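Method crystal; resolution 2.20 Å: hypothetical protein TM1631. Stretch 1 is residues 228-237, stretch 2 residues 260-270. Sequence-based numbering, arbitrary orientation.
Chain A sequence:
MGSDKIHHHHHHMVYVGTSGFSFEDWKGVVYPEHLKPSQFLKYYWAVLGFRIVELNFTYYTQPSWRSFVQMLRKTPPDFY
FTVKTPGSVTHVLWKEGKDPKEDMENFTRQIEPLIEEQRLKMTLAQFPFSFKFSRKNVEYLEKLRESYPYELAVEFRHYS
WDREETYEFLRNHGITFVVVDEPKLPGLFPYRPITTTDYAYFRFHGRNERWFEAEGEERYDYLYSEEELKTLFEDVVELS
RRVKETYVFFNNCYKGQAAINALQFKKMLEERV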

# COMPACT_ATOMS: atom_id res chain seq x y z
N GLU A 228 5.19 -11.49 -16.33
CA GLU A 228 4.06 -10.81 -15.68
C GLU A 228 4.43 -9.43 -15.13
O GLU A 228 3.62 -8.51 -15.20
CB GLU A 228 3.36 -11.69 -14.63
CG GLU A 228 4.23 -12.35 -13.60
CD GLU A 228 3.56 -13.58 -12.94
OE1 GLU A 228 2.36 -13.84 -13.19
OE2 GLU A 228 4.24 -14.30 -12.18
N LEU A 229 5.66 -9.26 -14.64
CA LEU A 229 6.14 -7.93 -14.24
C LEU A 229 6.10 -6.94 -15.42
O LEU A 229 5.71 -5.79 -15.25
CB LEU A 229 7.56 -8.00 -13.69
CG LEU A 229 7.71 -8.76 -12.37
CD1 LEU A 229 9.17 -9.06 -12.12
CD2 LEU A 229 7.09 -8.00 -11.20
N LYS A 230 6.50 -7.41 -16.60
CA LYS A 230 6.46 -6.61 -17.82
C LYS A 230 5.05 -6.15 -18.18
O LYS A 230 4.85 -4.99 -18.55
CB LYS A 230 7.06 -7.39 -18.99
N THR A 231 4.07 -7.06 -18.08
CA THR A 231 2.68 -6.73 -18.37
C THR A 231 2.14 -5.71 -17.37
O THR A 231 1.42 -4.78 -17.75
CB THR A 231 1.75 -7.99 -18.38
OG1 THR A 231 1.78 -8.65 -17.11
CG2 THR A 231 2.17 -8.97 -19.46
N LEU A 232 2.49 -5.87 -16.10
CA LEU A 232 2.12 -4.89 -15.06
C LEU A 232 2.82 -3.56 -15.31
O LEU A 232 2.21 -2.50 -15.15
CB LEU A 232 2.47 -5.40 -13.66
CG LEU A 232 1.74 -6.66 -13.19
CD1 LEU A 232 2.34 -7.17 -11.88
CD2 LEU A 232 0.25 -6.42 -13.02
N PHE A 233 4.09 -3.64 -15.71
CA PHE A 233 4.92 -2.45 -15.92
C PHE A 233 4.35 -1.54 -17.01
O PHE A 233 4.28 -0.33 -16.82
CB PHE A 233 6.36 -2.87 -16.27
CG PHE A 233 7.25 -1.71 -16.70
CD1 PHE A 233 7.82 -0.87 -15.76
CD2 PHE A 233 7.50 -1.47 -18.04
CE1 PHE A 233 8.63 0.18 -16.15
CE2 PHE A 233 8.31 -0.42 -18.44
CZ PHE A 233 8.87 0.40 -17.49
N GLU A 234 3.96 -2.11 -18.14
CA GLU A 234 3.45 -1.31 -19.26
C GLU A 234 2.17 -0.54 -18.87
O GLU A 234 1.96 0.59 -19.32
CB GLU A 234 3.22 -2.18 -20.50
N ASP A 235 1.34 -1.15 -18.02
CA ASP A 235 0.16 -0.48 -17.47
C ASP A 235 0.54 0.66 -16.53
O ASP A 235 -0.03 1.74 -16.63
CB ASP A 235 -0.73 -1.48 -16.73
CG ASP A 235 -1.48 -2.42 -17.66
OD1 ASP A 235 -1.66 -2.08 -18.85
OD2 ASP A 235 -1.91 -3.50 -17.20
N VAL A 236 1.49 0.41 -15.63
CA VAL A 236 1.99 1.45 -14.72
C VAL A 236 2.53 2.70 -15.46
O VAL A 236 2.29 3.83 -15.03
CB VAL A 236 3.08 0.90 -13.75
CG1 VAL A 236 3.80 2.04 -13.03
CG2 VAL A 236 2.47 -0.05 -12.74
N VAL A 237 3.27 2.50 -16.55
CA VAL A 237 3.81 3.64 -17.30
C VAL A 237 2.69 4.34 -18.07
O VAL A 237 2.70 5.56 -18.21
CB VAL A 237 4.99 3.28 -18.25
CG1 VAL A 237 6.10 2.57 -17.49
CG2 VAL A 237 4.54 2.44 -19.45
N ILE A 260 12.83 -8.58 -4.24
CA ILE A 260 13.33 -9.08 -5.53
C ILE A 260 12.51 -8.50 -6.68
O ILE A 260 13.06 -7.86 -7.58
CB ILE A 260 13.34 -10.64 -5.60
CG1 ILE A 260 14.43 -11.20 -4.69
CG2 ILE A 260 13.59 -11.14 -7.03
CD1 ILE A 260 14.38 -12.71 -4.48
N ASN A 261 11.20 -8.71 -6.65
CA ASN A 261 10.32 -8.22 -7.69
C ASN A 261 10.31 -6.69 -7.80
O ASN A 261 10.24 -6.14 -8.90
CB ASN A 261 8.88 -8.72 -7.49
CG ASN A 261 8.73 -10.22 -7.74
OD1 ASN A 261 7.82 -10.85 -7.21
ND2 ASN A 261 9.62 -10.79 -8.54
N ALA A 262 10.37 -6.01 -6.66
CA ALA A 262 10.36 -4.54 -6.66
C ALA A 262 11.63 -4.00 -7.30
O ALA A 262 11.60 -2.98 -8.01
CB ALA A 262 10.20 -4.01 -5.23
N LEU A 263 12.74 -4.68 -7.05
CA LEU A 263 14.03 -4.36 -7.67
C LEU A 263 14.05 -4.66 -9.17
O LEU A 263 14.68 -3.93 -9.94
CB LEU A 263 15.16 -5.13 -6.99
CG LEU A 263 15.54 -4.72 -5.57
CD1 LEU A 263 16.42 -5.77 -4.95
CD2 LEU A 263 16.24 -3.36 -5.55
N GLN A 264 13.37 -5.74 -9.58
CA GLN A 264 13.23 -6.07 -11.00
C GLN A 264 12.40 -5.01 -11.69
O GLN A 264 12.74 -4.54 -12.77
CB GLN A 264 12.54 -7.42 -11.17
CG GLN A 264 13.40 -8.61 -10.86
CD GLN A 264 12.60 -9.89 -10.81
OE1 GLN A 264 11.89 -10.15 -9.84
NE2 GLN A 264 12.71 -10.69 -11.84
N PHE A 265 11.31 -4.63 -11.04
CA PHE A 265 10.41 -3.59 -11.54
C PHE A 265 11.11 -2.23 -11.63
O PHE A 265 10.96 -1.51 -12.61
CB PHE A 265 9.20 -3.49 -10.61
CG PHE A 265 8.04 -2.77 -11.21
CD1 PHE A 265 7.14 -3.44 -12.02
CD2 PHE A 265 7.83 -1.43 -10.95
CE1 PHE A 265 6.07 -2.80 -12.57
CE2 PHE A 265 6.76 -0.78 -11.49
CZ PHE A 265 5.87 -1.46 -12.31
N LYS A 266 11.88 -1.90 -10.59
CA LYS A 266 12.63 -0.64 -10.52
C LYS A 266 13.63 -0.51 -11.67
O LYS A 266 13.81 0.57 -12.24
CB LYS A 266 13.33 -0.54 -9.16
CG LYS A 266 14.37 0.55 -9.03
CD LYS A 266 14.84 0.68 -7.58
CE LYS A 266 16.33 0.96 -7.50
NZ LYS A 266 17.14 -0.26 -7.76
N LYS A 267 14.28 -1.63 -11.98
CA LYS A 267 15.18 -1.75 -13.13
C LYS A 267 14.46 -1.42 -14.44
O LYS A 267 15.00 -0.72 -15.30
CB LYS A 267 15.75 -3.18 -13.19
CG LYS A 267 16.71 -3.45 -14.34
CD LYS A 267 16.02 -3.97 -15.60
CE LYS A 267 17.05 -4.32 -16.68
NZ LYS A 267 16.43 -4.80 -17.94
N MET A 268 13.24 -1.94 -14.60
CA MET A 268 12.45 -1.68 -15.80
C MET A 268 12.15 -0.19 -15.94
O MET A 268 12.23 0.37 -17.04
CB MET A 268 11.15 -2.48 -15.77
CG MET A 268 11.35 -3.98 -15.86
SD MET A 268 9.80 -4.90 -15.79
CE MET A 268 10.44 -6.58 -15.75
N LEU A 269 11.81 0.45 -14.83
CA LEU A 269 11.56 1.89 -14.80
C LEU A 269 12.78 2.68 -15.23
O LEU A 269 12.65 3.71 -15.91
CB LEU A 269 11.12 2.34 -13.40
CG LEU A 269 9.73 1.83 -12.98
CD1 LEU A 269 9.60 1.71 -11.46
CD2 LEU A 269 8.64 2.73 -13.54
N GLU A 270 13.97 2.20 -14.85
CA GLU A 270 15.22 2.91 -15.14
C GLU A 270 15.56 3.04 -16.63
O GLU A 270 16.39 3.88 -16.98
CB GLU A 270 16.41 2.30 -14.39
CG GLU A 270 16.35 2.36 -12.85
CD GLU A 270 15.60 3.58 -12.28
OE1 GLU A 270 15.72 4.70 -12.83
OE2 GLU A 270 14.90 3.41 -11.26

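Two helices cross at 51° with their axes 10.4 Å apart at closest approach, and no hydrogen bond joins them among the modelled atoms: the contact among those atoms is one of packing. Backbones come nearest at L229 and F265, whose CA atoms lie 6.7 Å apart.

L229 opens the interface. Its CB meets the methyl CE of M268 at 3.8 Å, while its CD1 reaches Q264 OE1 at 3.7 Å. That oxygen is not left without a partner, for N261 ND2 donates to Q264 OE1 at 2.7 Å, so it already has a donor in its own helix where the leucine methyl packs against it. K230 points away, and its side chain is modelled only to CB; what is modelled adds little. L232 lines the hole described below.

F233 joins three partners: F265, M268 and L269. Its ring receives M268 CB over one face, 3.8 Å from the centroid, while M268 SD sits obliquely, 4.8 Å from that centroid. F233 CE1 also touches L269 CD2 at 3.6 Å. Its edge turns toward the face of F265, centroids 5.7 Å apart and planes at 75°, the familiar edge-to-face arrangement.

F265 in turn is a knob, seated among L229, L232, F233 and V236. V236 completes the socket, its CG2 3.7 Å from F265 CZ at the ring edge. The rule here is i, i+3, i+4, i+7 spacing around one aromatic knob.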